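Side-chain contacts in class II aldolase/adducin N-terminal domain-containing protein (Thermoplasma acidophilum, PDB 3M4R), which is of unknown function, but binds zinc through this N-terminal class II aldolase-like domain and is probably an oxidoreductase as a whole: residues 18-21 against 22-26; 97-100 against 101-105; 134-137 against 138-142; 196-199 against 200-204. All coordinates share one frame; numbering follows the deposited sequence. Where two conformers were deposited one is given.

Interaction 1: 18-21 against 22-26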
loop_
_atom_site.group_PDB
_atom_site.type_symbol
_atom_site.label_atom_id
_atom_site.label_comp_id
_atom_site.label_asym_id
_atom_site.label_seq_id
_atom_site.Cartn_x
_atom_site.Cartn_y
_atom_site.Cartn_z
ATOM N N ASP A 18 -15.191 4.801 1.878
ATOM C CA ASP A 18 -15.967 3.884 1.025
ATOM C C ASP A 18 -15.156 3.470 -0.200
ATOM O O ASP A 18 -15.178 2.304 -0.600
ATOM C CB ASP A 18 -17.316 4.473 0.569
ATOM C CG ASP A 18 -18.281 4.745 1.723
ATOM O OD1 ASP A 18 -18.195 4.066 2.751
ATOM O OD2 ASP A 18 -19.142 5.645 1.596
ATOM N N GLU A 19 -14.442 4.419 -0.795
ATOM C CA GLU A 19 -13.619 4.112 -1.979
ATOM C C GLU A 19 -12.468 3.133 -1.679
ATOM O O GLU A 19 -12.286 2.173 -2.396
ATOM C CB GLU A 19 -13.055 5.398 -2.601
ATOM C CG GLU A 19 -12.239 5.150 -3.889
ATOM C CD GLU A 19 -12.054 6.434 -4.702
ATOM O OE1 GLU A 19 -12.597 7.455 -4.296
ATOM O OE2 GLU A 19 -11.341 6.447 -5.710
ATOM N N VAL A 20 -11.709 3.378 -0.623
ATOM C CA VAL A 20 -10.608 2.489 -0.232
ATOM C C VAL A 20 -11.121 1.113 0.179
ATOM O O VAL A 20 -10.443 0.126 -0.104
ATOM C CB VAL A 20 -9.685 3.088 0.906
ATOM C CG1 VAL A 20 -10.287 2.947 2.328
ATOM C CG2 VAL A 20 -8.269 2.437 0.823
ATOM N N VAL A 21 -12.306 1.045 0.817
ATOM C CA VAL A 21 -12.907 -0.252 1.221
ATOM C C VAL A 21 -13.199 -1.051 -0.060
ATOM O O VAL A 21 -12.880 -2.241 -0.173
ATOM C CB VAL A 21 -14.208 -0.070 2.084
ATOM C CG1 VAL A 21 -15.096 -1.341 2.086
ATOM C CG2 VAL A 21 -13.862 0.354 3.575
ATOM N N TYR A 22 -13.789 -0.375 -1.026
ATOM C CA TYR A 22 -14.114 -1.000 -2.293
ATOM C C TYR A 22 -12.899 -1.603 -2.972
ATOM O O TYR A 22 -12.913 -2.762 -3.343
ATOM C CB TYR A 22 -14.804 -0.001 -3.208
ATOM C CG TYR A 22 -15.213 -0.635 -4.497
ATOM C CD1 TYR A 22 -16.254 -1.545 -4.536
ATOM C CD2 TYR A 22 -14.528 -0.350 -5.680
ATOM C CE1 TYR A 22 -16.627 -2.137 -5.725
ATOM C CE2 TYR A 22 -14.881 -0.930 -6.851
ATOM C CZ TYR A 22 -15.929 -1.832 -6.878
ATOM O OH TYR A 22 -16.272 -2.408 -8.081
ATOM N N GLY A 23 -11.830 -0.830 -3.068
ATOM C CA GLY A 23 -10.598 -1.305 -3.668
ATOM C C GLY A 23 -10.011 -2.487 -2.915
ATOM O O GLY A 23 -9.522 -3.420 -3.518
ATOM N N SER A 24 -10.068 -2.410 -1.588
ATOM C CA SER A 24 -9.516 -3.442 -0.723
ATOM C C SER A 24 -10.232 -4.737 -0.963
ATOM O O SER A 24 -9.620 -5.776 -1.116
ATOM C CB SER A 24 -9.671 -3.015 0.712
ATOM O OG SER A 24 -8.903 -1.850 0.902
ATOM N N ARG A 25 -11.543 -4.663 -1.011
ATOM C CA ARG A 25 -12.352 -5.861 -1.274
ATOM C C ARG A 25 -11.988 -6.535 -2.599
ATOM O O ARG A 25 -11.863 -7.761 -2.647
ATOM C CB ARG A 25 -13.821 -5.515 -1.203
ATOM C CG ARG A 25 -14.276 -5.218 0.221
ATOM C CD ARG A 25 -15.640 -4.592 0.220
ATOM N NE ARG A 25 -16.116 -4.381 1.577
ATOM C CZ ARG A 25 -17.313 -3.892 1.900
ATOM N NH1 ARG A 25 -18.211 -3.616 0.962
ATOM N NH2 ARG A 25 -17.647 -3.747 3.175
ATOM N N LEU A 26 -11.815 -5.753 -3.661
ATOM C CA LEU A 26 -11.436 -6.297 -4.983
ATOM C C LEU A 26 -10.088 -7.026 -4.925
ATOM O O LEU A 26 -9.972 -8.108 -5.395
ATOM C CB LEU A 26 -11.328 -5.180 -6.011
ATOM C CG LEU A 26 -12.645 -4.578 -6.505
ATOM C CD1 LEU A 26 -12.349 -3.642 -7.659
ATOM C CD2 LEU A 26 -13.638 -5.633 -6.942
#
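R25 lies back along V21, one helical turn earlier, the two side chains side by side and pointing the same way. From CB outward, the arginine first follows the V21 carbonyl: R25 CB is 3.6 Å and R25 CG 3.3 Å from V21 O. R25 CD lies between V21 O and the methyl V21 CG1, which sits off-centre over one face of the guanidinium, 3.2 Å from R25 NE and 3.4 Å from R25 CZ. Past CZ, R25 NH2 stands 3.7 Å from V21 CG1 and NH1 farther still. The valine is turned with CG1 anti to its backbone nitrogen (chi1 160°), which swings that methyl under the passing arginine. The N-H of NE is spent on the backbone oxygen of I70.

On the buried side, S24 OG turns back to V20 O at 2.7 Å. S24 N reaches V20 O too, at 3.0 Å and from the other face of the carbonyl plane, so two donors grip one oxygen. S24 OG is also hydrogen-bonded to T41 OG1 of strand 40-48. Putting an alanine here would probably leave V20 O with the amide alone and T41 without its hydroxyl mate. A serine hydroxyl folded onto the carbonyl four residues back is a familiar feature of helices; here it lies on the buried face, where helix 16-28 packs V20, V21 and S24 on F75 of the sheet in the AraD-like fold.

Interaction 2: 97-100 against 101-105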
loop_
_atom_site.group_PDB
_atom_site.type_symbol
_atom_site.label_atom_id
_atom_site.label_comp_id
_atom_site.label_asym_id
_atom_site.label_seq_id
_atom_site.Cartn_x
_atom_site.Cartn_y
_atom_site.Cartn_z
HETATM N N MSE A 97 8.828 1.298 15.718
HETATM C CA MSE A 97 7.893 1.646 14.688
HETATM C C MSE A 97 6.449 1.481 15.199
HETATM O O MSE A 97 5.607 2.395 15.047
HETATM C CB MSE A 97 8.208 0.770 13.453
HETATM C CG MSE A 97 7.691 1.284 12.232
HETATM SE SE MSE A 97 8.037 -0.006 10.787
HETATM C CE MSE A 97 7.167 -1.654 11.372
ATOM N N VAL A 98 6.162 0.358 15.866
ATOM C CA VAL A 98 4.804 0.125 16.359
ATOM C C VAL A 98 4.423 1.174 17.387
ATOM O O VAL A 98 3.311 1.694 17.369
ATOM C CB VAL A 98 4.625 -1.311 16.932
ATOM C CG1 VAL A 98 3.387 -1.445 17.812
ATOM C CG2 VAL A 98 4.600 -2.317 15.774
ATOM N N ASP A 99 5.340 1.463 18.311
ATOM C CA ASP A 99 5.099 2.486 19.313
ATOM C C ASP A 99 4.860 3.842 18.663
ATOM O O ASP A 99 3.986 4.592 19.082
ATOM C CB ASP A 99 6.285 2.631 20.251
ATOM C CG ASP A 99 5.944 3.461 21.458
ATOM O OD1 ASP A 99 4.912 3.165 22.102
ATOM O OD2 ASP A 99 6.673 4.429 21.719
ATOM N N TYR A 100 5.664 4.175 17.655
ATOM C CA TYR A 100 5.504 5.485 16.951
ATOM C C TYR A 100 4.126 5.622 16.363
ATOM O O TYR A 100 3.435 6.651 16.515
ATOM C CB TYR A 100 6.554 5.654 15.870
ATOM C CG TYR A 100 6.668 7.042 15.264
ATOM C CD1 TYR A 100 5.758 7.497 14.342
ATOM C CD2 TYR A 100 7.719 7.897 15.626
ATOM C CE1 TYR A 100 5.885 8.765 13.762
ATOM C CE2 TYR A 100 7.835 9.167 15.071
ATOM C CZ TYR A 100 6.937 9.586 14.168
ATOM O OH TYR A 100 7.081 10.845 13.657
ATOM N N LEU A 101 3.711 4.580 15.675
ATOM C CA LEU A 101 2.422 4.581 15.047
ATOM C C LEU A 101 1.273 4.705 16.048
ATOM O O LEU A 101 0.327 5.426 15.773
ATOM C CB LEU A 101 2.243 3.359 14.132
ATOM C CG LEU A 101 3.114 3.285 12.887
ATOM C CD1 LEU A 101 2.966 1.925 12.240
ATOM C CD2 LEU A 101 2.772 4.429 11.866
ATOM N N LYS A 102 1.373 4.027 17.197
ATOM C CA LYS A 102 0.396 4.107 18.241
ATOM C C LYS A 102 0.286 5.545 18.694
ATOM O O LYS A 102 -0.832 6.037 18.905
ATOM C CB LYS A 102 0.762 3.166 19.439
ATOM C CG LYS A 102 -0.272 3.119 20.575
ATOM C CD LYS A 102 0.142 2.107 21.766
ATOM C CE LYS A 102 -1.046 1.907 22.819
ATOM N NZ LYS A 102 -0.762 1.614 24.295
ATOM N N LYS A 103 1.416 6.233 18.830
ATOM C CA LYS A 103 1.402 7.623 19.350
ATOM C C LYS A 103 0.868 8.596 18.270
ATOM O O LYS A 103 0.629 9.791 18.547
ATOM C CB LYS A 103 2.796 8.031 19.768
ATOM C CG LYS A 103 3.262 7.347 21.083
ATOM C CD LYS A 103 4.773 7.608 21.421
ATOM C CE LYS A 103 5.172 6.864 22.695
ATOM N NZ LYS A 103 6.580 7.168 23.000
ATOM N N SER A 104 0.721 8.081 17.062
ATOM C CA SER A 104 0.288 8.874 15.882
ATOM C C SER A 104 -1.176 8.608 15.501
ATOM O O SER A 104 -1.698 9.174 14.537
ATOM C CB SER A 104 1.191 8.591 14.686
ATOM O OG SER A 104 2.559 8.808 15.020
HETATM N N MSE A 105 -1.854 7.801 16.308
HETATM C CA MSE A 105 -3.250 7.400 16.034
HETATM C C MSE A 105 -4.194 8.528 16.403
HETATM O O MSE A 105 -4.123 9.090 17.497
HETATM C CB MSE A 105 -3.638 6.156 16.822
HETATM C CG MSE A 105 -3.130 4.882 16.207
HETATM SE SE MSE A 105 -3.293 3.403 17.391
HETATM C CE MSE A 105 -5.213 2.936 17.019
#
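M97 O, V98 O and D99 O take the amides of L101, K102 and K103 in turn, regular bonds of an alpha-helix, and S104 N bonds to L101 O, three residues back.

S104 carries the main polar contact. Its OG lies beside the backbone nitrogen, anti to the carbonyl carbon (chi1 -54°), and from there it donates to Y100 O at 2.8 Å, coming from above the carbonyl plane, 39° out of it. The serine hydroxyl also lies oblique to the tyrosine ring, with S104 OG 3.5 Å from Y100 CD1. An alanine in its place would probably cost Y100 O this donor and open a small gap beside the ring.

On the outer side D99 and K103 slant across each other. D99 OD2 is 3.0 Å from K103 NZ in a salt bridge, but equally near K103 CE, so the carboxylate oxygen lies beside the end of the lysine chain and the hydrogen bond is weak. D99 was deposited in two conformers, which makes the bridge doubtful as a lasting link. L101, in contrast, turns its CG over the preceding turn, 3.4 Å from M97 O.

Around this C-terminal part of helix 94-103, M97, a selenomethionine, and L101 pack on F118 of helix 117-121. Y100 leans on A85 of helix 80-85 and sends its OH to D82 O, while S104 meets I78 of strand 75-79.

Interaction 3: 134-137 against 138-142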
loop_
_atom_site.group_PDB
_atom_site.type_symbol
_atom_site.label_atom_id
_atom_site.label_comp_id
_atom_site.label_asym_id
_atom_site.label_seq_id
_atom_site.Cartn_x
_atom_site.Cartn_y
_atom_site.Cartn_z
ATOM N N ASP A 134 1.424 -13.428 -5.620
ATOM C CA ASP A 134 2.194 -14.627 -5.958
ATOM C C ASP A 134 3.061 -14.522 -7.245
ATOM O O ASP A 134 4.233 -14.855 -7.219
ATOM C CB ASP A 134 1.268 -15.843 -6.059
ATOM C CG ASP A 134 2.042 -17.129 -6.219
ATOM O OD1 ASP A 134 2.770 -17.463 -5.250
ATOM O OD2 ASP A 134 1.949 -17.780 -7.307
ATOM N N ALA A 135 2.483 -14.070 -8.349
ATOM C CA ALA A 135 3.229 -13.909 -9.593
ATOM C C ALA A 135 4.367 -12.874 -9.477
ATOM O O ALA A 135 5.367 -12.957 -10.188
ATOM C CB ALA A 135 2.286 -13.533 -10.744
ATOM N N ILE A 136 4.227 -11.904 -8.588
ATOM C CA ILE A 136 5.314 -10.939 -8.367
ATOM C C ILE A 136 6.453 -11.597 -7.586
ATOM O O ILE A 136 7.638 -11.348 -7.865
ATOM C CB ILE A 136 4.821 -9.683 -7.666
ATOM C CG1 ILE A 136 3.976 -8.834 -8.635
ATOM C CG2 ILE A 136 5.991 -8.879 -7.102
ATOM C CD1 ILE A 136 4.730 -8.196 -9.838
ATOM N N LEU A 137 6.097 -12.436 -6.621
ATOM C CA LEU A 137 7.078 -13.170 -5.850
ATOM C C LEU A 137 7.850 -14.120 -6.761
ATOM O O LEU A 137 9.064 -14.191 -6.656
ATOM C CB LEU A 137 6.413 -13.948 -4.703
ATOM C CG LEU A 137 5.932 -13.209 -3.431
ATOM C CD1 LEU A 137 5.316 -14.226 -2.427
ATOM C CD2 LEU A 137 7.069 -12.440 -2.750
ATOM N N SER A 138 7.147 -14.807 -7.670
ATOM C CA SER A 138 7.781 -15.720 -8.618
ATOM C C SER A 138 8.761 -15.032 -9.548
ATOM O O SER A 138 9.884 -15.485 -9.691
ATOM C CB SER A 138 6.758 -16.406 -9.520
ATOM O OG SER A 138 5.905 -17.257 -8.787
ATOM N N ILE A 139 8.328 -13.949 -10.193
ATOM C CA ILE A 139 9.189 -13.274 -11.153
ATOM C C ILE A 139 10.396 -12.659 -10.473
ATOM O O ILE A 139 11.490 -12.670 -11.028
ATOM C CB ILE A 139 8.444 -12.222 -12.034
ATOM C CG1 ILE A 139 9.178 -12.094 -13.378
ATOM C CG2 ILE A 139 8.353 -10.876 -11.333
ATOM C CD1 ILE A 139 8.477 -11.257 -14.412
ATOM N N THR A 140 10.215 -12.150 -9.263
ATOM C CA THR A 140 11.312 -11.511 -8.553
ATOM C C THR A 140 12.225 -12.537 -7.886
ATOM O O THR A 140 13.333 -12.201 -7.500
ATOM C CB THR A 140 10.818 -10.459 -7.577
ATOM O OG1 THR A 140 9.969 -11.049 -6.582
ATOM C CG2 THR A 140 10.052 -9.366 -8.338
ATOM N N ASN A 141 11.765 -13.781 -7.774
ATOM C CA ASN A 141 12.586 -14.863 -7.229
ATOM C C ASN A 141 13.401 -15.615 -8.290
ATOM O O ASN A 141 14.104 -16.530 -7.940
ATOM C CB ASN A 141 11.739 -15.866 -6.424
ATOM C CG ASN A 141 11.661 -15.503 -4.977
ATOM O OD1 ASN A 141 12.673 -15.496 -4.282
ATOM N ND2 ASN A 141 10.469 -15.160 -4.510
ATOM N N THR A 142 13.287 -15.227 -9.564
ATOM C CA THR A 142 14.144 -15.723 -10.645
ATOM C C THR A 142 15.441 -14.921 -10.651
ATOM O O THR A 142 15.561 -13.923 -9.954
ATOM C CB THR A 142 13.518 -15.526 -12.057
ATOM O OG1 THR A 142 13.517 -14.131 -12.397
ATOM C CG2 THR A 142 12.096 -16.087 -12.159
HETATM O O HOH W 1 3.071 -17.535 -9.662
#
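T140 faces back to I136 with both its amide and its hydroxyl. The hydroxyl stands between the backbone nitrogen and the carbonyl carbon (chi1 61°), which aims OG1 at I136 O, 2.7 Å away. T140 N comes to I136 O at 3.0 Å from the opposite face of the carbonyl plane, so the oxygen is clasped from both faces. The threonine OG1 accepts in turn from K187 N.

N141 folds its amide over L137 in a different way. ND2 stands above the carbonyl plane, 2.7 Å from L137 O, and the bond is bent, with an N-H...O angle of 136°. The backbone bond from N141 N to L137 O is itself weak.

The side chains of S138 and D134 are joined by a water, which donates to D134 OD2 at 2.6 Å and lies 3.0 Å from S138 OG; S138 N also bonds directly to D134 O. Meanwhile I136 and I139 turn to the inside, against helices 197-215 and 146-153.

This short helix, 134-140, follows directly on the zinc-ligand strand, with the L137 side chain about 5 Å from those of the ligands H132 and H188. Near its C-terminal end, I136 O and L137 O are thus met by side-chain donors that supplement the backbone bonds, one of them weak.

Interaction 4: 196-199 against 200-204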
loop_
_atom_site.group_PDB
_atom_site.type_symbol
_atom_site.label_atom_id
_atom_site.label_comp_id
_atom_site.label_asym_id
_atom_site.label_seq_id
_atom_site.Cartn_x
_atom_site.Cartn_y
_atom_site.Cartn_z
ATOM N N THR A 196 -6.889 8.266 -7.410
ATOM C CA THR A 196 -8.157 7.643 -7.142
ATOM C C THR A 196 -7.901 6.172 -6.899
ATOM O O THR A 196 -6.795 5.631 -7.193
ATOM C CB THR A 196 -9.136 7.811 -8.343
ATOM O OG1 THR A 196 -8.723 6.956 -9.425
ATOM C CG2 THR A 196 -9.196 9.296 -8.800
ATOM N N GLY A 197 -8.909 5.524 -6.331
ATOM C CA GLY A 197 -8.787 4.104 -6.045
ATOM C C GLY A 197 -8.611 3.332 -7.344
ATOM O O GLY A 197 -7.733 2.478 -7.441
ATOM N N LYS A 198 -9.427 3.656 -8.364
ATOM C CA LYS A 198 -9.372 2.930 -9.615
ATOM C C LYS A 198 -7.970 2.984 -10.223
ATOM O O LYS A 198 -7.469 1.978 -10.732
ATOM C CB LYS A 198 -10.402 3.491 -10.638
ATOM C CG LYS A 198 -10.579 2.621 -11.892
ATOM C CD LYS A 198 -11.706 3.147 -12.792
ATOM C CE LYS A 198 -11.908 2.290 -14.039
ATOM N NZ LYS A 198 -10.710 2.314 -14.912
ATOM N N GLU A 199 -7.359 4.167 -10.225
ATOM C CA GLU A 199 -6.016 4.349 -10.791
ATOM C C GLU A 199 -5.018 3.412 -10.134
ATOM O O GLU A 199 -4.242 2.754 -10.812
ATOM C CB GLU A 199 -5.518 5.787 -10.622
ATOM C CG GLU A 199 -5.651 6.687 -11.827
ATOM C CD GLU A 199 -5.275 8.121 -11.503
ATOM O OE1 GLU A 199 -4.539 8.385 -10.490
ATOM O OE2 GLU A 199 -5.736 8.992 -12.235
ATOM N N ALA A 200 -5.004 3.390 -8.801
ATOM C CA ALA A 200 -4.095 2.504 -8.069
ATOM C C ALA A 200 -4.387 1.028 -8.371
ATOM O O ALA A 200 -3.465 0.229 -8.557
ATOM C CB ALA A 200 -4.192 2.766 -6.524
ATOM N N TYR A 201 -5.672 0.691 -8.400
ATOM C CA TYR A 201 -6.127 -0.674 -8.697
ATOM C C TYR A 201 -5.755 -1.087 -10.105
ATOM O O TYR A 201 -5.181 -2.137 -10.323
ATOM C CB TYR A 201 -7.645 -0.790 -8.602
ATOM C CG TYR A 201 -8.149 -2.182 -8.939
ATOM C CD1 TYR A 201 -7.966 -3.223 -8.038
ATOM C CD2 TYR A 201 -8.782 -2.465 -10.153
ATOM C CE1 TYR A 201 -8.401 -4.518 -8.330
ATOM C CE2 TYR A 201 -9.231 -3.778 -10.461
ATOM C CZ TYR A 201 -9.033 -4.790 -9.523
ATOM O OH TYR A 201 -9.440 -6.085 -9.757
ATOM N N ASP A 202 -6.135 -0.293 -11.085
ATOM C CA ASP A 202 -5.847 -0.688 -12.479
ATOM C C ASP A 202 -4.339 -0.920 -12.661
ATOM O O ASP A 202 -3.920 -1.845 -13.375
ATOM C CB ASP A 202 -6.342 0.373 -13.484
ATOM C CG ASP A 202 -7.891 0.432 -13.614
ATOM O OD1 ASP A 202 -8.619 -0.503 -13.161
ATOM O OD2 ASP A 202 -8.375 1.421 -14.232
ATOM N N ARG A 203 -3.520 -0.066 -12.042
ATOM C CA ARG A 203 -2.074 -0.211 -12.135
ATOM C C ARG A 203 -1.635 -1.502 -11.494
ATOM O O ARG A 203 -0.718 -2.165 -12.007
ATOM C CB ARG A 203 -1.320 0.935 -11.461
ATOM C CG ARG A 203 -1.359 2.229 -12.232
ATOM C CD ARG A 203 -0.912 3.471 -11.470
ATOM N NE ARG A 203 -0.841 4.589 -12.418
ATOM C CZ ARG A 203 -0.894 5.878 -12.124
ATOM N NH1 ARG A 203 -1.003 6.278 -10.889
ATOM N NH2 ARG A 203 -0.840 6.774 -13.100
ATOM N N HIS A 204 -2.282 -1.881 -10.391
ATOM C CA HIS A 204 -1.922 -3.131 -9.733
ATOM C C HIS A 204 -2.191 -4.351 -10.638
ATOM O O HIS A 204 -1.348 -5.240 -10.788
ATOM C CB HIS A 204 -2.690 -3.278 -8.425
ATOM C CG HIS A 204 -1.879 -3.888 -7.331
ATOM N ND1 HIS A 204 -1.130 -3.127 -6.450
ATOM C CD2 HIS A 204 -1.700 -5.177 -6.959
ATOM C CE1 HIS A 204 -0.479 -3.936 -5.621
ATOM N NE2 HIS A 204 -0.835 -5.180 -5.883
HETATM O O HOH W 2 -10.817 -0.742 -14.614
HETATM O O HOH W 3 -2.159 8.955 -10.901
#
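The carboxylate of E199 and the guanidinium of R203 run side by side, their planes 41° apart. They do not bond directly: E199 OE1 is 4.1 Å from R203 NH1 and well out of the guanidinium plane, so no N-H points at it. A water joins them, donating to E199 OE1 and accepting from R203 NH1 at 2.9 Å. Each group has stronger partners elsewhere, E199 OE1 on D195 N, R203 NH1 on F193 O and R203 NE in a salt bridge with D181.

T196 is the N-cap of this helix, 197-215: T196 OG1 accepts E199 N at 3.2 Å and nearly straight, 166°. E19 OE2, from helix 16-28, takes a further amide of the first turn, G197 N. The negative charges of E19 and E199 near this N-terminus would probably interact favourably with the helix dipole.

The carboxylate of D202 meets K198 more directly. Its OD2 receives K198 NZ at 2.6 Å through the syn lone pair, while the lysine chain slants across it with K198 CG 3.4 Å from D202 OD2. The lysine starts with CG anti to the backbone nitrogen (chi1 -170°) and bends only at its last torsion, folding NZ onto the acid. A second water closes a ring, accepting from K198 NZ and donating to D202 OD1 at 2.6 Å; D202 OD1 is also hydrogen-bonded to N6 ND2. In each pair the partners are one turn apart. On the inner side, A200 and Y201 press on M129 of strand 127-131, and Y201 also reaches L26 and I27.

Overall arrangement
All four contacts are turns of helices in one class II aldolase-type domain. Interactions 1 and 4 lie nearest the middle of the chain, their centres 11 Å apart, and touch directly: helices 16-28 and 197-215 meet through L26 against Y201 and through E19 at the start of helix 197-215. Interactions 2 and 3 lie farther out, on opposite sides of the chain's centre, and both fall where a helix finishes. Hydroxyl-to-carbonyl bonds serve the inward faces of interactions 1, 2 and 3, whereas interaction 4 relies on a helix cap, a direct salt bridge and a second charged pair joined only by water. Interaction 2 has one charged pair as well, looser and at the outer surface.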